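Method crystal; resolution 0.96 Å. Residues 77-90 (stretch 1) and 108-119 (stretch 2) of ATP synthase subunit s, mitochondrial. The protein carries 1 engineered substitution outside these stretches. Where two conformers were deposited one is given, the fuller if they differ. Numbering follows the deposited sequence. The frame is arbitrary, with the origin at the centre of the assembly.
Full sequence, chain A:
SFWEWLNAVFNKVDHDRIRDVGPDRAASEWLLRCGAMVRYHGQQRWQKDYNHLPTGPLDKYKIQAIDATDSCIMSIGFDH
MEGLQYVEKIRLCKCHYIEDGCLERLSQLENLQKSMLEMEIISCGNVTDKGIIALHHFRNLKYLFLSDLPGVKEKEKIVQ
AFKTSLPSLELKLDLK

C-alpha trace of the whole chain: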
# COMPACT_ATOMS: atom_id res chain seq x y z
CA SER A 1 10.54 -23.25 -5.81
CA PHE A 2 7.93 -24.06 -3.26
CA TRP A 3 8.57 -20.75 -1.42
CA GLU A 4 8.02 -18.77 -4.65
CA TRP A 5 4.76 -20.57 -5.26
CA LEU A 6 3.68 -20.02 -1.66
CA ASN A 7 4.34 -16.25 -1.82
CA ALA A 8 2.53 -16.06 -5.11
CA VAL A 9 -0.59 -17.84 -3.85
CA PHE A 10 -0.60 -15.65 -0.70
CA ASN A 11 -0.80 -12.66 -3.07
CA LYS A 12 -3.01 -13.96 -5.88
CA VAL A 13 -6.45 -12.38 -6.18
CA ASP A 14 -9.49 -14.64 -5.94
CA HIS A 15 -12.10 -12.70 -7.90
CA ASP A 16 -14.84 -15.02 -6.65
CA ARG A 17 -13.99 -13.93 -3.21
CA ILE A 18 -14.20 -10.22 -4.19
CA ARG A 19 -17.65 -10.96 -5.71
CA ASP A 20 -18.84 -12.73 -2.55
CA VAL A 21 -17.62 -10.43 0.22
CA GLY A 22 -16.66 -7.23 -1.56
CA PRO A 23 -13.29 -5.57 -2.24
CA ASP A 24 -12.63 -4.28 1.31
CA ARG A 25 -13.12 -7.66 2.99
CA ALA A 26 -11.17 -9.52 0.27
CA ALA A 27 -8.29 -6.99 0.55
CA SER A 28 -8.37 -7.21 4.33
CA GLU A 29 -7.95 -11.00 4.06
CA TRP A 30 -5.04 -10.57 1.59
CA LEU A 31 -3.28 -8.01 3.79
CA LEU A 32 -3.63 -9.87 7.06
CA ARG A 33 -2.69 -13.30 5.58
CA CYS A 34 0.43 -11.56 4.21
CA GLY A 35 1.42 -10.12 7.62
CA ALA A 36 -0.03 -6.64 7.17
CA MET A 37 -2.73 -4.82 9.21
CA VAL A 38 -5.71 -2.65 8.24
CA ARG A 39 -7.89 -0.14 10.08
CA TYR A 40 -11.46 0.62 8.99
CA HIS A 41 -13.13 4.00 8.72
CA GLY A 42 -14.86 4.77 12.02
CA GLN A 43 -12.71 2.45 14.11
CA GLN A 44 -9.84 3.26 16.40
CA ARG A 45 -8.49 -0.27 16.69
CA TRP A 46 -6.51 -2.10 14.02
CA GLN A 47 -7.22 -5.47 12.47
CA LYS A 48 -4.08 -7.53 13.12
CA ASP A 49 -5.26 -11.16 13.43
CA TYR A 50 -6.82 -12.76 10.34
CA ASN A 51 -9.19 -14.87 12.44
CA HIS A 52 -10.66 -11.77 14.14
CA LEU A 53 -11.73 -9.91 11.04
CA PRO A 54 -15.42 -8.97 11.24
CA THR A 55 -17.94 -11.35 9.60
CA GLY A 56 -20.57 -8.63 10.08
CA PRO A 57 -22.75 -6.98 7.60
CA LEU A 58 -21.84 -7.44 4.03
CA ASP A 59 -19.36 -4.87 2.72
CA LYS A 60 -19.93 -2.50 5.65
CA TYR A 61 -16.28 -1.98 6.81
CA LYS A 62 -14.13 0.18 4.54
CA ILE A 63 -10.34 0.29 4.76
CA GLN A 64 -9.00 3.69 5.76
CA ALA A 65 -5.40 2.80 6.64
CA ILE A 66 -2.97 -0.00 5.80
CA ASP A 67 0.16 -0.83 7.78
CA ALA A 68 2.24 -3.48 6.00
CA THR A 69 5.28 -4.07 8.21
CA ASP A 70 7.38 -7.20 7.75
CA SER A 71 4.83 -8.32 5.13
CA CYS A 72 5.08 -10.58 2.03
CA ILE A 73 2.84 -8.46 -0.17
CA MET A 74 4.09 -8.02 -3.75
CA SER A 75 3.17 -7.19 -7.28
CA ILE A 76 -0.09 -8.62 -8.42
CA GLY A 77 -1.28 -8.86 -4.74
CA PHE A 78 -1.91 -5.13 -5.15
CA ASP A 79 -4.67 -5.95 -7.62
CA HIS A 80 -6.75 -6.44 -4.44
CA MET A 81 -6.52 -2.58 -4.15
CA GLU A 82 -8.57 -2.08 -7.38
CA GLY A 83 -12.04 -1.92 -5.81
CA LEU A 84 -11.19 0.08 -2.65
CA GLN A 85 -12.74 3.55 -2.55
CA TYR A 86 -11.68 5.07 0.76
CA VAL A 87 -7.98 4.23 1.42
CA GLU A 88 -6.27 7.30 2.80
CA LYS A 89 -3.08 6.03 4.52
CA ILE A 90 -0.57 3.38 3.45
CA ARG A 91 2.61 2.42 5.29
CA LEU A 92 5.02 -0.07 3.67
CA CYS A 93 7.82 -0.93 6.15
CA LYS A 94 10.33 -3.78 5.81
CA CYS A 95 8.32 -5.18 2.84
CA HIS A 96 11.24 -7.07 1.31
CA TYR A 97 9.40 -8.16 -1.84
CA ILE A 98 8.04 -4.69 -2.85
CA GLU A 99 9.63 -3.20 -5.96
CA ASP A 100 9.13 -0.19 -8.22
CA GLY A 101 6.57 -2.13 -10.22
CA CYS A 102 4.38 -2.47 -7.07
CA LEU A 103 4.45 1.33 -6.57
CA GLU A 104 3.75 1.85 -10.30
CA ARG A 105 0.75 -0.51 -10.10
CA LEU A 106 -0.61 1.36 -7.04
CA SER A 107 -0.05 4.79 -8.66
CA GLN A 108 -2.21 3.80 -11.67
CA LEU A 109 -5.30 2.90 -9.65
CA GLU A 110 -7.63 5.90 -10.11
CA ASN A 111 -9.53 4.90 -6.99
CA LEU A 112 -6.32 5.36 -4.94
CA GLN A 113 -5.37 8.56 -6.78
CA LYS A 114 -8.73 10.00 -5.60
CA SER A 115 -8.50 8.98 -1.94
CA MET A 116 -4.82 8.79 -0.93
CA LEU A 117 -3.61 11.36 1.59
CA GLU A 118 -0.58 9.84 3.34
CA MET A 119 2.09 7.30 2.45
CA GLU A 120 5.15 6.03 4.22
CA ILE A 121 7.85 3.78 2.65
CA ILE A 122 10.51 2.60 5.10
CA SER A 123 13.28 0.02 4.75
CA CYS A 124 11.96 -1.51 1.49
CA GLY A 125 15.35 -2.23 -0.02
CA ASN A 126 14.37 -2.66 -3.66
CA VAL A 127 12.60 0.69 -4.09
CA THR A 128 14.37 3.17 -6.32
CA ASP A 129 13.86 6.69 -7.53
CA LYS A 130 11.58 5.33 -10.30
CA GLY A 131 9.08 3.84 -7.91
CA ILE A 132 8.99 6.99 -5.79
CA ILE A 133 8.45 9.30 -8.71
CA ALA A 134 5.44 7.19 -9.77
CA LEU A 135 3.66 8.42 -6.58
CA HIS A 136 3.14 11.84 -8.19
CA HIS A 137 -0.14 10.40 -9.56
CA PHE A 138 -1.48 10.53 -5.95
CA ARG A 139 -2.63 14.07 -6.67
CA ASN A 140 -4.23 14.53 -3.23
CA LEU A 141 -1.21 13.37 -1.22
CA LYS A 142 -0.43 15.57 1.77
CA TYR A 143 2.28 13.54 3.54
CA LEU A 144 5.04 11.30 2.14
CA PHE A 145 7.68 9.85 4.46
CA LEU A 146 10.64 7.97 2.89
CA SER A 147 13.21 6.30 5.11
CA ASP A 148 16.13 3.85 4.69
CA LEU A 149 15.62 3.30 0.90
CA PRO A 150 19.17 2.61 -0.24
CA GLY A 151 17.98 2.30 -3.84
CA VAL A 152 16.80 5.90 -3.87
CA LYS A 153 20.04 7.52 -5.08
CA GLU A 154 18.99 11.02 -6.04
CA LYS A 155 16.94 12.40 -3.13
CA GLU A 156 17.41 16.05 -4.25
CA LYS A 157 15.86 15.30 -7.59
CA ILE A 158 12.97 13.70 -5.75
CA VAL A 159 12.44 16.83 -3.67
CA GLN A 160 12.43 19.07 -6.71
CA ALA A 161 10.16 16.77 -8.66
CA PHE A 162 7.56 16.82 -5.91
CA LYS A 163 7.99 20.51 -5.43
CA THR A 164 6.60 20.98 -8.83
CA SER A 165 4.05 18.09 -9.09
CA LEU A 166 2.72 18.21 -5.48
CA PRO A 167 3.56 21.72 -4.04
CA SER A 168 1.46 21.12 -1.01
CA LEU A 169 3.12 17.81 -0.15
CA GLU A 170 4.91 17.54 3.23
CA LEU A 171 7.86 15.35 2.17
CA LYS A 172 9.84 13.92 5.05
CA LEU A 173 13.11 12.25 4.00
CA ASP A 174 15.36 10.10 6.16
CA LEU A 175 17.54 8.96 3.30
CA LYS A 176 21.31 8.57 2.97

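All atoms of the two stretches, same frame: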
# COMPACT_ATOMS: atom_id res chain seq x y z
N GLY A 77 -0.43 -8.96 -5.92
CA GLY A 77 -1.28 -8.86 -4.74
C GLY A 77 -1.99 -7.50 -4.67
O GLY A 77 -3.11 -7.40 -4.19
N PHE A 78 -1.32 -6.47 -5.18
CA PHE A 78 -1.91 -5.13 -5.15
C PHE A 78 -3.12 -4.99 -6.05
O PHE A 78 -3.84 -3.99 -5.91
CB PHE A 78 -0.85 -4.07 -5.45
CG PHE A 78 0.18 -3.91 -4.34
CD1 PHE A 78 -0.12 -3.27 -3.14
CD2 PHE A 78 1.43 -4.45 -4.45
CE1 PHE A 78 0.81 -3.16 -2.12
CE2 PHE A 78 2.35 -4.38 -3.44
CZ PHE A 78 2.07 -3.70 -2.28
N ASP A 79 -3.41 -5.96 -6.91
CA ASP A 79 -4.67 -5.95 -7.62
C ASP A 79 -5.87 -6.04 -6.66
O ASP A 79 -7.00 -5.65 -7.04
CB ASP A 79 -4.72 -7.00 -8.70
CG ASP A 79 -3.80 -6.66 -9.91
OD1 ASP A 79 -3.28 -5.54 -10.02
OD2 ASP A 79 -3.62 -7.57 -10.71
N HIS A 80 -5.66 -6.51 -5.44
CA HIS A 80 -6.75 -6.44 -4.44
C HIS A 80 -7.16 -4.98 -4.12
O HIS A 80 -8.19 -4.75 -3.50
CB HIS A 80 -6.33 -7.07 -3.09
CG HIS A 80 -6.25 -8.58 -3.11
ND1 HIS A 80 -5.07 -9.25 -3.36
CD2 HIS A 80 -7.17 -9.53 -2.88
CE1 HIS A 80 -5.33 -10.56 -3.25
NE2 HIS A 80 -6.58 -10.75 -2.98
N MET A 81 -6.32 -4.05 -4.46
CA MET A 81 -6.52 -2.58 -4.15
C MET A 81 -7.58 -2.01 -5.15
O MET A 81 -8.04 -0.89 -4.92
CB MET A 81 -5.21 -1.78 -4.27
CG MET A 81 -4.12 -2.24 -3.26
SD MET A 81 -4.53 -2.06 -1.47
CE MET A 81 -4.69 -0.32 -1.36
N GLU A 82 -7.84 -2.70 -6.26
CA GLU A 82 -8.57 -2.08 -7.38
C GLU A 82 -9.91 -1.56 -7.01
O GLU A 82 -10.36 -0.54 -7.58
CB GLU A 82 -8.68 -3.12 -8.51
CG GLU A 82 -9.03 -2.50 -9.83
CD GLU A 82 -10.41 -2.24 -9.97
OE1 GLU A 82 -11.23 -3.03 -9.42
OE2 GLU A 82 -10.81 -1.27 -10.71
N GLY A 83 -10.63 -2.25 -6.16
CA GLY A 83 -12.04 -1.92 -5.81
C GLY A 83 -12.22 -1.04 -4.58
O GLY A 83 -13.36 -0.77 -4.16
N LEU A 84 -11.12 -0.66 -3.94
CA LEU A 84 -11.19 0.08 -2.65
C LEU A 84 -11.38 1.55 -2.90
O LEU A 84 -10.62 2.19 -3.65
CB LEU A 84 -9.89 -0.12 -1.88
CG LEU A 84 -9.53 -1.61 -1.60
CD1 LEU A 84 -8.24 -1.66 -0.80
CD2 LEU A 84 -10.61 -2.33 -0.89
N GLN A 85 -12.40 2.15 -2.25
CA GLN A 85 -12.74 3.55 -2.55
C GLN A 85 -12.26 4.55 -1.54
O GLN A 85 -12.29 5.77 -1.84
CB GLN A 85 -14.29 3.68 -2.68
CG GLN A 85 -14.91 2.67 -3.66
CD GLN A 85 -14.37 2.82 -5.03
OE1 GLN A 85 -14.30 3.94 -5.57
NE2 GLN A 85 -13.92 1.71 -5.61
N TYR A 86 -11.84 4.13 -0.35
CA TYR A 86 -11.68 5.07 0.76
C TYR A 86 -10.32 4.96 1.44
O TYR A 86 -10.15 5.43 2.59
CB TYR A 86 -12.81 4.90 1.79
CG TYR A 86 -14.17 4.83 1.16
CD1 TYR A 86 -14.83 5.99 0.70
CD2 TYR A 86 -14.79 3.62 1.04
CE1 TYR A 86 -16.09 5.91 0.14
CE2 TYR A 86 -16.11 3.53 0.51
CZ TYR A 86 -16.74 4.71 0.11
OH TYR A 86 -18.03 4.66 -0.41
N VAL A 87 -9.31 4.37 0.78
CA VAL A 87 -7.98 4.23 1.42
C VAL A 87 -7.25 5.56 1.43
O VAL A 87 -7.00 6.16 0.38
CB VAL A 87 -7.16 3.15 0.69
CG1 VAL A 87 -5.77 3.05 1.36
CG2 VAL A 87 -7.87 1.82 0.66
N GLU A 88 -6.90 6.01 2.62
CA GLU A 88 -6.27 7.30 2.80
C GLU A 88 -4.81 7.24 3.23
O GLU A 88 -4.08 8.20 2.99
CB GLU A 88 -7.06 8.15 3.84
CG GLU A 88 -8.43 8.44 3.31
CD GLU A 88 -9.32 9.19 4.22
OE1 GLU A 88 -9.04 9.33 5.41
OE2 GLU A 88 -10.47 9.51 3.78
N LYS A 89 -4.41 6.17 3.93
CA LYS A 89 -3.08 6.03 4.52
C LYS A 89 -2.53 4.66 4.17
O LYS A 89 -3.20 3.65 4.40
CB LYS A 89 -3.14 6.15 6.04
CG LYS A 89 -3.59 7.50 6.57
CD LYS A 89 -3.79 7.47 8.10
CE LYS A 89 -3.87 8.80 8.72
NZ LYS A 89 -4.25 8.79 10.15
N ILE A 90 -1.28 4.63 3.66
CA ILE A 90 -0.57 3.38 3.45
C ILE A 90 0.83 3.51 3.99
O ILE A 90 1.56 4.44 3.66
CB ILE A 90 -0.50 2.99 1.95
CG1 ILE A 90 -1.90 2.79 1.37
CG2 ILE A 90 0.36 1.71 1.77
CD1 ILE A 90 -1.90 2.53 -0.14
N GLN A 108 -1.29 3.83 -10.53
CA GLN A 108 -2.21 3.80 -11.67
C GLN A 108 -3.65 3.51 -11.35
O GLN A 108 -4.52 3.55 -12.21
CB GLN A 108 -1.67 2.77 -12.73
CG GLN A 108 -0.39 3.30 -13.37
CD GLN A 108 -0.62 4.43 -14.19
OE1 GLN A 108 0.20 5.42 -14.23
NE2 GLN A 108 -1.66 4.45 -14.99
N LEU A 109 -3.93 3.20 -10.06
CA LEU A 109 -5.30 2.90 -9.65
C LEU A 109 -6.00 4.23 -9.39
O LEU A 109 -5.68 4.93 -8.41
CB LEU A 109 -5.28 2.02 -8.40
CG LEU A 109 -4.83 0.57 -8.69
CD1 LEU A 109 -4.74 -0.16 -7.37
CD2 LEU A 109 -5.82 -0.11 -9.70
N GLU A 110 -6.96 4.60 -10.26
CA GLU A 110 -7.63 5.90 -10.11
C GLU A 110 -8.34 6.02 -8.78
O GLU A 110 -8.45 7.13 -8.24
CB GLU A 110 -8.62 6.17 -11.27
CG GLU A 110 -7.87 6.30 -12.61
CD GLU A 110 -8.76 6.93 -13.67
OE1 GLU A 110 -9.89 6.45 -13.89
OE2 GLU A 110 -8.29 7.89 -14.27
N ASN A 111 -8.87 4.91 -8.28
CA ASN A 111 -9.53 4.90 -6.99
C ASN A 111 -8.58 5.36 -5.89
O ASN A 111 -8.99 6.07 -4.94
CB ASN A 111 -10.16 3.55 -6.70
CG ASN A 111 -9.18 2.40 -6.84
OD1 ASN A 111 -8.62 2.20 -7.97
ND2 ASN A 111 -8.95 1.64 -5.81
N LEU A 112 -7.32 4.91 -5.93
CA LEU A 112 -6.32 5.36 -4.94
C LEU A 112 -5.88 6.76 -5.20
O LEU A 112 -5.62 7.55 -4.27
CB LEU A 112 -5.09 4.44 -4.94
CG LEU A 112 -5.37 2.98 -4.50
CD1 LEU A 112 -4.04 2.22 -4.47
CD2 LEU A 112 -5.98 2.95 -3.10
N GLN A 113 -5.74 7.16 -6.49
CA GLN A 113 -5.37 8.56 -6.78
C GLN A 113 -6.38 9.52 -6.12
O GLN A 113 -6.03 10.57 -5.61
CB GLN A 113 -5.39 8.83 -8.28
CG GLN A 113 -4.36 8.00 -9.04
CD GLN A 113 -4.52 8.17 -10.57
OE1 GLN A 113 -5.44 8.88 -11.02
NE2 GLN A 113 -3.65 7.51 -11.30
N LYS A 114 -7.67 9.13 -6.16
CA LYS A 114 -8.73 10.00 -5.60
C LYS A 114 -8.69 10.10 -4.11
O LYS A 114 -9.00 11.16 -3.56
CB LYS A 114 -10.12 9.48 -6.06
CG LYS A 114 -10.33 9.64 -7.54
CD LYS A 114 -11.39 8.67 -8.05
CE LYS A 114 -11.60 8.75 -9.56
NZ LYS A 114 -12.54 7.77 -10.01
N SER A 115 -8.33 9.02 -3.41
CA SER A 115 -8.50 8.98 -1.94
C SER A 115 -7.20 9.17 -1.17
O SER A 115 -7.27 9.58 0.01
CB SER A 115 -9.09 7.65 -1.54
OG SER A 115 -8.28 6.57 -1.93
N MET A 116 -6.03 8.87 -1.73
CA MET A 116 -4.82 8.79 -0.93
C MET A 116 -4.37 10.14 -0.43
O MET A 116 -4.21 11.11 -1.18
CB MET A 116 -3.71 8.14 -1.77
CG MET A 116 -3.80 6.62 -1.73
SD MET A 116 -3.42 5.91 -0.11
CE MET A 116 -1.65 6.29 -0.01
N LEU A 117 -4.08 10.16 0.87
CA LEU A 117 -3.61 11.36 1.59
C LEU A 117 -2.19 11.22 2.15
O LEU A 117 -1.49 12.23 2.25
CB LEU A 117 -4.56 11.73 2.74
CG LEU A 117 -6.03 11.91 2.33
CD1 LEU A 117 -6.86 12.22 3.58
CD2 LEU A 117 -6.15 13.06 1.29
N GLU A 118 -1.82 10.02 2.58
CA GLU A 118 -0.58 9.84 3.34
C GLU A 118 0.07 8.51 2.92
O GLU A 118 -0.61 7.48 2.90
CB GLU A 118 -0.91 9.77 4.84
CG GLU A 118 0.15 9.19 5.77
CD GLU A 118 -0.25 9.13 7.21
OE1 GLU A 118 -0.72 10.21 7.70
OE2 GLU A 118 -0.08 8.04 7.78
N MET A 119 1.37 8.56 2.66
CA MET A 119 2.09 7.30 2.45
C MET A 119 3.44 7.36 3.08
O MET A 119 4.07 8.41 3.19
CB MET A 119 2.17 7.01 0.95
CG MET A 119 2.67 5.69 0.61
SD MET A 119 2.38 5.36 -1.15
CE MET A 119 2.84 3.65 -1.12
O HOH W 1 -9.60 1.16 -10.32
O HOH W 2 -9.13 4.00 -2.07
O HOH W 3 -11.60 6.66 -4.33
O HOH W 4 -9.51 11.02 0.79

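The two stretches bury 805 Å² between them, both sides summed, and run in register from a turn packed on a short helix to a pair of parallel strands.

Backbone hydrogen bonds fix the strand end. E88 O accepts from two successive amides, L117 N at 2.9 Å (N-H...O angle 155°) and E118 N at 2.9 Å (144°), and I90 N donates to E118 O at 3.0 Å (159°). The CA-CA distances of 4.7 Å for K89 with E118 and 4.8 Å for I90 with M119 match parallel bridges. Two CA-H...O contacts supplement them: K89 CA lies 3.3 Å from E118 O, and M119 CA lies 3.2 Å from I90 O.

Polar side chains of the helix secure the loop that precedes the strand. N111, with chi1 in the p well, directs its amide into the type I turn from M81 to L84: N111 ND2 donates to M81 O at 2.8 Å (136°) and to L84 O at 2.8 Å (165°). Asparagine suits this place because one amide nitrogen carries two protons, enough for both carbonyls. E82 O, though 3.1 Å from N111 ND2, has too poor an angle to count. One turn further along the helix, S115, also p, donates from OG to V87 O at 2.7 Å; its short side chain keeps the hydroxyl close to the backbone it serves.

Ordered waters fill gaps between the backbones. Water 2 donates to L84 O (2.8 Å) and S115 OG (2.7 Å) and accepts from V87 N (2.9 Å), so the serine hydroxyl is both donor and acceptor. Water 3 joins Q85 O and N111 O, donating to each at 2.7 Å.

Apolar packing occupies the buried side. L109, at the N-cap position, brings CD1 to 3.5 Å from M81 CB. L112 CD2 touches both M81 CE (3.9 Å) and V87 CB (4.0 Å); its CB points sideways, but the extended m,t rotamer carries the chain end nearer. The CB of M116 points away, yet chi1 and chi2, both m, fold the chain back, leaving SD 4.0 Å from V87 CG1 and 3.7 Å from I90 CD1. An unbranched, flexible methionine can make that return. On the sheet, I90 and M119 share the buried face, with I90 CG2 4.3 Å from M119 CE.

K89 and E118 share the other face. K89 NZ is 4.5 Å from E118 OE1, beyond a salt bridge, so their opposite charges are merely near each other; long charged chains suit this more exposed side.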